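Local atomic coordinates of uncharacterized protein (Pseudomonas aeruginosa, PDB entry 4O5P), a protein that is a phospholipase effector of the type VI secretion system, with a catalytic domain of the alpha/beta-hydrolase clan that probably hydrolyses membrane phospholipids in target cells. Residues K127-P131 and Y524-Q529; F123-K127 and V171-E176. All coordinates share one frame; numbering follows the deposited sequence.

Contact 1: residues K127-P131 and Y524-Q529; sequences KEFTP and YAAAQQ
The ring of F129 is gripped on one face by the CB of Q528, which stands 3.5 Å from the ring centroid and only 10° off the normal, a well-centred CH-pi contact. The CA of K127, two residues back in the same loop, lies against the opposite face, offset toward the rim. With CG beside its own backbone N (chi1 -68°), F129 directs this ring against the last turn of the helix. Y524 meets it obliquely: its CE2 comes within 3.8 Å of CD1 of F129, and the planes are 75° apart. The carbonyl O of F129 lies in the plane of the tyrosine ring, 3.4 Å from CD2 of Y524. The helix concerned, 507-528, belongs to the C-terminal part of this Tle1-like effector, and the loop it covers leads from strand 111-116 of the mixed sheet to helix 139-162. Beside the ring, the exposed T130 lays its CG2 on the buried CB of A525 at 3.6 Å. No hydrogen bond crosses the interface. Packing becomes sparser toward solvent, where Q529 reaches back with an extended chain and sets NE2 near the plane of the F129 ring, 4.0 Å from CD2.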
ATOM      1  N   LYS A 127      -9.373  14.991  -8.677  1.00 20.85           N
ATOM      2  CA  LYS A 127      -8.701  16.299  -8.755  1.00 25.14           C
ATOM      3  C   LYS A 127      -7.359  16.365  -8.029  1.00 24.08           C
ATOM      4  O   LYS A 127      -6.995  17.404  -7.474  1.00 21.17           O
ATOM      5  CB  LYS A 127      -9.629  17.429  -8.301  1.00 27.52           C
ATOM      6  CG  LYS A 127     -10.821  17.622  -9.231  1.00 30.54           C
ATOM      7  CD  LYS A 127     -11.722  18.761  -8.773  1.00 33.80           C
ATOM      8  CE  LYS A 127     -12.474  18.378  -7.529  1.00 31.49           C
ATOM      9  NZ  LYS A 127     -13.740  19.152  -7.436  1.00 44.52           N
ATOM     10  N   GLU A 128      -6.638  15.243  -8.028  1.00 22.81           N
ATOM     11  CA  GLU A 128      -5.286  15.189  -7.493  1.00 20.52           C
ATOM     12  C   GLU A 128      -4.385  15.444  -8.681  1.00 21.52           C
ATOM     13  O   GLU A 128      -4.135  14.538  -9.481  1.00 21.72           O
ATOM     14  CB  GLU A 128      -5.009  13.806  -6.910  1.00 16.68           C
ATOM     15  CG  GLU A 128      -3.652  13.657  -6.216  1.00 23.81           C
ATOM     16  CD  GLU A 128      -3.629  12.455  -5.288  1.00 23.54           C
ATOM     17  OE1 GLU A 128      -4.693  12.160  -4.689  1.00 19.85           O
ATOM     18  OE2 GLU A 128      -2.570  11.801  -5.162  1.00 21.47           O
ATOM     19  N   PHE A 129      -3.905  16.675  -8.813  1.00 21.14           N
ATOM     20  CA  PHE A 129      -3.194  17.062 -10.026  1.00 25.76           C
ATOM     21  C   PHE A 129      -1.669  17.088  -9.910  1.00 24.43           C
ATOM     22  O   PHE A 129      -0.967  17.247 -10.912  1.00 26.99           O
ATOM     23  CB  PHE A 129      -3.747  18.386 -10.548  1.00 25.37           C
ATOM     24  CG  PHE A 129      -5.159  18.280 -11.053  1.00 23.84           C
ATOM     25  CD1 PHE A 129      -5.475  17.379 -12.060  1.00 24.13           C
ATOM     26  CD2 PHE A 129      -6.166  19.079 -10.531  1.00 24.36           C
ATOM     27  CE1 PHE A 129      -6.780  17.273 -12.552  1.00 27.07           C
ATOM     28  CE2 PHE A 129      -7.465  18.983 -11.011  1.00 27.41           C
ATOM     29  CZ  PHE A 129      -7.773  18.073 -12.026  1.00 26.45           C
ATOM     30  N   THR A 130      -1.155  16.926  -8.697  1.00 23.65           N
ATOM     31  CA  THR A 130       0.290  16.853  -8.497  1.00 25.30           C
ATOM     32  C   THR A 130       0.708  15.573  -7.779  1.00 21.07           C
ATOM     33  O   THR A 130       0.025  15.113  -6.865  1.00 24.00           O
ATOM     34  CB  THR A 130       0.847  18.076  -7.717  1.00 27.90           C
ATOM     35  OG1 THR A 130       0.000  18.371  -6.602  1.00 30.33           O
ATOM     36  CG2 THR A 130       0.926  19.287  -8.606  1.00 26.24           C
ATOM     37  N   PRO A 131       1.840  14.996  -8.195  1.00 24.71           N
ATOM     38  CA  PRO A 131       2.411  13.839  -7.499  1.00 23.25           C
ATOM     39  C   PRO A 131       2.955  14.236  -6.123  1.00 27.71           C
ATOM     40  O   PRO A 131       3.066  15.430  -5.854  1.00 27.49           O
ATOM     41  CB  PRO A 131       3.545  13.393  -8.432  1.00 27.88           C
ATOM     42  CG  PRO A 131       3.888  14.588  -9.235  1.00 25.68           C
ATOM     43  CD  PRO A 131       2.617  15.374  -9.391  1.00 24.42           C
ATOM     44  N   TYR A 524       0.772  21.760 -15.817  1.00 36.36           N
ATOM     45  CA  TYR A 524      -0.355  20.832 -15.772  1.00 34.21           C
ATOM     46  C   TYR A 524      -1.312  21.152 -14.636  1.00 31.65           C
ATOM     47  O   TYR A 524      -2.531  21.201 -14.827  1.00 35.20           O
ATOM     48  CB  TYR A 524       0.142  19.395 -15.617  1.00 31.51           C
ATOM     49  CG  TYR A 524      -0.980  18.389 -15.488  1.00 32.15           C
ATOM     50  CD1 TYR A 524      -1.724  18.020 -16.594  1.00 32.23           C
ATOM     51  CD2 TYR A 524      -1.287  17.802 -14.262  1.00 31.74           C
ATOM     52  CE1 TYR A 524      -2.742  17.109 -16.495  1.00 34.77           C
ATOM     53  CE2 TYR A 524      -2.312  16.885 -14.151  1.00 31.94           C
ATOM     54  CZ  TYR A 524      -3.033  16.544 -15.279  1.00 31.49           C
ATOM     55  OH  TYR A 524      -4.058  15.638 -15.199  1.00 28.75           O
ATOM     56  N   ALA A 525      -0.754  21.362 -13.448  1.00 31.39           N
ATOM     57  CA  ALA A 525      -1.570  21.558 -12.255  1.00 33.65           C
ATOM     58  C   ALA A 525      -2.347  22.876 -12.324  1.00 39.82           C
ATOM     59  O   ALA A 525      -3.564  22.900 -12.104  1.00 31.12           O
ATOM     60  CB  ALA A 525      -0.707  21.497 -11.004  1.00 33.93           C
ATOM     61  N   ALA A 526      -1.642  23.966 -12.636  1.00 37.43           N
ATOM     62  CA  ALA A 526      -2.286  25.270 -12.769  1.00 34.54           C
ATOM     63  C   ALA A 526      -3.359  25.266 -13.865  1.00 41.01           C
ATOM     64  O   ALA A 526      -4.421  25.886 -13.714  1.00 44.90           O
ATOM     65  CB  ALA A 526      -1.242  26.351 -13.026  1.00 41.83           C
ATOM     66  N   ALA A 527      -3.094  24.565 -14.966  1.00 35.87           N
ATOM     67  CA  ALA A 527      -4.097  24.451 -16.018  1.00 36.12           C
ATOM     68  C   ALA A 527      -5.337  23.725 -15.502  1.00 40.20           C
ATOM     69  O   ALA A 527      -6.399  24.337 -15.341  1.00 44.36           O
ATOM     70  CB  ALA A 527      -3.529  23.737 -17.223  1.00 39.89           C
ATOM     71  N   GLN A 528      -5.193  22.427 -15.228  1.00 39.57           N
ATOM     72  CA  GLN A 528      -6.316  21.606 -14.750  1.00 40.39           C
ATOM     73  C   GLN A 528      -7.084  22.243 -13.587  1.00 39.05           C
ATOM     74  O   GLN A 528      -8.271  21.979 -13.395  1.00 45.14           O
ATOM     75  CB  GLN A 528      -5.832  20.209 -14.361  1.00 31.90           C
ATOM     76  CG  GLN A 528      -5.173  19.460 -15.492  1.00 34.46           C
ATOM     77  CD  GLN A 528      -6.051  19.373 -16.723  1.00 39.09           C
ATOM     78  OE1 GLN A 528      -7.245  19.081 -16.628  1.00 43.10           O
ATOM     79  NE2 GLN A 528      -5.464  19.630 -17.892  1.00 39.00           N
ATOM     80  N   GLN A 529      -6.404  23.081 -12.817  1.00 40.77           N
ATOM     81  CA  GLN A 529      -7.070  23.892 -11.811  1.00 41.07           C
ATOM     82  C   GLN A 529      -7.589  25.176 -12.451  1.00 34.85           C
ATOM     83  O   GLN A 529      -8.184  26.017 -11.780  1.00 42.92           O
ATOM     84  CB  GLN A 529      -6.104  24.202 -10.666  1.00 38.60           C
ATOM     85  CG  GLN A 529      -5.926  23.041  -9.697  1.00 41.35           C
ATOM     86  CD  GLN A 529      -4.580  23.060  -9.002  1.00 42.06           C
ATOM     87  OE1 GLN A 529      -3.935  24.104  -8.893  1.00 45.76           O
ATOM     88  NE2 GLN A 529      -4.141  21.895  -8.536  1.00 40.72           N
TER

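Contact 2: residues F123-K127 and V171-E176; sequences FPDIK and VQGLVE
K127 and E176 form a salt bridge, NZ to OE2 at 2.6 Å, in which the ammonium group sits well above the carboxylate plane, 68° out of it. A bend at chi3 (-71°) swings the end of the lysine chain across the glutamate at about a right angle. One helical turn earlier, Q172 sets its amide alongside CG of the same lysine, the two chains again crossing nearly perpendicularly: NE2 gives a weak hydrogen bond to O of P124 at 3.4 Å, and lies 3.5 Å from CG of K127. The P124 carbonyl also accepts the backbone N of K127, so it serves the loop's own turn as well as the helix. Further in, CG of Q172 rests 3.2 Å from O of D125. The apolar layer is thin, with CG2 of I126 against CG1 of V175 at 3.9 Å. Behind it lies helix 139-162, where W148 donates NE1 to OD2 of D125 and N144 and R145 touch I126. Q172 thus faces the short 3-10 segment P124-D125, and E176, a turn later, meets K127 just beyond it, in the connection that follows strand 111-116 of the predominantly parallel sheet of an alpha/beta-hydrolase domain.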
ATOM      1  N   PHE A 123      -4.270  11.785 -10.196  1.00 19.06           N
ATOM      2  CA  PHE A 123      -5.565  11.149 -10.395  1.00 21.44           C
ATOM      3  C   PHE A 123      -6.596  12.244 -10.666  1.00 19.78           C
ATOM      4  O   PHE A 123      -7.144  12.830  -9.724  1.00 20.66           O
ATOM      5  CB  PHE A 123      -5.979  10.366  -9.146  1.00 17.29           C
ATOM      6  CG  PHE A 123      -7.076   9.348  -9.392  1.00 21.40           C
ATOM      7  CD1 PHE A 123      -7.593   9.150 -10.670  1.00 24.07           C
ATOM      8  CD2 PHE A 123      -7.599   8.604  -8.339  1.00 19.94           C
ATOM      9  CE1 PHE A 123      -8.600   8.218 -10.894  1.00 21.26           C
ATOM     10  CE2 PHE A 123      -8.607   7.671  -8.559  1.00 22.22           C
ATOM     11  CZ  PHE A 123      -9.112   7.487  -9.840  1.00 20.43           C
ATOM     12  N   PRO A 124      -6.846  12.529 -11.951  1.00 22.91           N
ATOM     13  CA  PRO A 124      -7.735  13.635 -12.351  1.00 25.61           C
ATOM     14  C   PRO A 124      -9.147  13.461 -11.802  1.00 24.09           C
ATOM     15  O   PRO A 124      -9.752  14.451 -11.408  1.00 24.73           O
ATOM     16  CB  PRO A 124      -7.743  13.542 -13.879  1.00 26.89           C
ATOM     17  CG  PRO A 124      -6.431  12.869 -14.225  1.00 22.31           C
ATOM     18  CD  PRO A 124      -6.199  11.880 -13.109  1.00 23.60           C
ATOM     19  N   ASP A 125      -9.630  12.220 -11.740  1.00 24.91           N
ATOM     20  CA  ASP A 125     -10.994  11.922 -11.300  1.00 25.93           C
ATOM     21  C   ASP A 125     -11.302  12.388  -9.875  1.00 26.84           C
ATOM     22  O   ASP A 125     -12.471  12.588  -9.519  1.00 32.15           O
ATOM     23  CB  ASP A 125     -11.292  10.417 -11.420  1.00 24.25           C
ATOM     24  CG  ASP A 125     -11.248   9.918 -12.853  1.00 30.92           C
ATOM     25  OD1 ASP A 125     -10.455  10.468 -13.654  1.00 32.50           O
ATOM     26  OD2 ASP A 125     -12.000   8.964 -13.179  1.00 25.55           O
ATOM     27  N   ILE A 126     -10.260  12.540  -9.062  1.00 22.74           N
ATOM     28  CA  ILE A 126     -10.408  13.038  -7.694  1.00 22.46           C
ATOM     29  C   ILE A 126      -9.693  14.389  -7.535  1.00 22.03           C
ATOM     30  O   ILE A 126      -9.442  14.856  -6.418  1.00 20.86           O
ATOM     31  CB  ILE A 126      -9.879  12.025  -6.659  1.00 21.90           C
ATOM     32  CG1 ILE A 126      -8.402  11.712  -6.915  1.00 20.24           C
ATOM     33  CG2 ILE A 126     -10.739  10.740  -6.676  1.00 20.12           C
ATOM     34  CD1 ILE A 126      -7.691  11.141  -5.701  1.00 18.48           C
ATOM     35  N   LYS A 127      -9.373  14.991  -8.677  1.00 20.85           N
ATOM     36  CA  LYS A 127      -8.701  16.299  -8.755  1.00 25.14           C
ATOM     37  C   LYS A 127      -7.359  16.365  -8.029  1.00 24.08           C
ATOM     38  O   LYS A 127      -6.995  17.404  -7.474  1.00 21.17           O
ATOM     39  CB  LYS A 127      -9.629  17.429  -8.301  1.00 27.52           C
ATOM     40  CG  LYS A 127     -10.821  17.622  -9.231  1.00 30.54           C
ATOM     41  CD  LYS A 127     -11.722  18.761  -8.773  1.00 33.80           C
ATOM     42  CE  LYS A 127     -12.474  18.378  -7.529  1.00 31.49           C
ATOM     43  NZ  LYS A 127     -13.740  19.152  -7.436  1.00 44.52           N
ATOM     44  N   VAL A 171     -18.753  12.375 -10.539  1.00 31.04           N
ATOM     45  CA  VAL A 171     -17.848  11.512  -9.785  1.00 30.80           C
ATOM     46  C   VAL A 171     -17.052  12.404  -8.820  1.00 32.60           C
ATOM     47  O   VAL A 171     -17.074  12.187  -7.600  1.00 28.59           O
ATOM     48  CB  VAL A 171     -16.886  10.715 -10.700  1.00 29.00           C
ATOM     49  CG1 VAL A 171     -15.779  10.073  -9.883  1.00 28.25           C
ATOM     50  CG2 VAL A 171     -17.633   9.650 -11.485  1.00 31.12           C
ATOM     51  N   GLN A 172     -16.387  13.424  -9.374  1.00 33.05           N
ATOM     52  CA  GLN A 172     -15.624  14.393  -8.576  1.00 30.22           C
ATOM     53  C   GLN A 172     -16.412  14.940  -7.388  1.00 30.53           C
ATOM     54  O   GLN A 172     -15.904  14.988  -6.257  1.00 30.11           O
ATOM     55  CB  GLN A 172     -15.179  15.559  -9.450  1.00 32.12           C
ATOM     56  CG  GLN A 172     -14.030  15.231 -10.377  1.00 31.83           C
ATOM     57  CD  GLN A 172     -13.724  16.362 -11.319  1.00 34.25           C
ATOM     58  OE1 GLN A 172     -14.535  17.275 -11.485  1.00 39.14           O
ATOM     59  NE2 GLN A 172     -12.546  16.320 -11.942  1.00 35.56           N
ATOM     60  N   GLY A 173     -17.651  15.351  -7.644  1.00 29.61           N
ATOM     61  CA  GLY A 173     -18.500  15.881  -6.588  1.00 30.39           C
ATOM     62  C   GLY A 173     -18.881  14.858  -5.529  1.00 29.05           C
ATOM     63  O   GLY A 173     -19.050  15.193  -4.352  1.00 24.95           O
ATOM     64  N   LEU A 174     -19.034  13.608  -5.947  1.00 26.67           N
ATOM     65  CA  LEU A 174     -19.439  12.555  -5.031  1.00 24.84           C
ATOM     66  C   LEU A 174     -18.287  12.286  -4.087  1.00 22.43           C
ATOM     67  O   LEU A 174     -18.464  12.280  -2.866  1.00 20.35           O
ATOM     68  CB  LEU A 174     -19.815  11.280  -5.803  1.00 21.22           C
ATOM     69  CG  LEU A 174     -21.151  11.351  -6.540  1.00 25.71           C
ATOM     70  CD1 LEU A 174     -21.177  10.362  -7.687  1.00 26.75           C
ATOM     71  CD2 LEU A 174     -22.305  11.082  -5.598  1.00 23.97           C
ATOM     72  N   VAL A 175     -17.104  12.103  -4.670  1.00 22.32           N
ATOM     73  CA  VAL A 175     -15.889  11.875  -3.895  1.00 24.21           C
ATOM     74  C   VAL A 175     -15.677  13.029  -2.916  1.00 23.11           C
ATOM     75  O   VAL A 175     -15.342  12.794  -1.766  1.00 21.99           O
ATOM     76  CB  VAL A 175     -14.653  11.703  -4.807  1.00 23.69           C
ATOM     77  CG1 VAL A 175     -13.348  11.688  -3.981  1.00 21.18           C
ATOM     78  CG2 VAL A 175     -14.781  10.432  -5.634  1.00 22.83           C
ATOM     79  N   GLU A 176     -15.898  14.268  -3.363  1.00 27.74           N
ATOM     80  CA  GLU A 176     -15.764  15.421  -2.461  1.00 24.00           C
ATOM     81  C   GLU A 176     -16.774  15.414  -1.311  1.00 23.86           C
ATOM     82  O   GLU A 176     -16.426  15.738  -0.171  1.00 25.89           O
ATOM     83  CB  GLU A 176     -15.917  16.726  -3.236  1.00 29.89           C
ATOM     84  CG  GLU A 176     -14.730  17.099  -4.107  1.00 31.80           C
ATOM     85  CD  GLU A 176     -14.912  18.462  -4.726  1.00 37.06           C
ATOM     86  OE1 GLU A 176     -16.071  18.820  -5.039  1.00 38.38           O
ATOM     87  OE2 GLU A 176     -13.908  19.182  -4.884  1.00 36.06           O
TER

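In the fold
Contacts 1 and 2 use overlapping pieces of one loop, with centres about 12 Å apart. K127 is shared, its backbone serving contact 1 and its side chain contact 2. K127 and E128 both face F123 in a G1 beta bulge, and a probable hydrogen bond, E128 O to F123 N at 2.8 Å, ties the two pieces together. P124 also bridges the two: its CA lies 3.8 Å from CE1 of F129, and its CG 3.8 Å from OH of Y524. Helix 507-528 and helix 168-178 therefore both pack on the loop after strand 111-116, one through each contact.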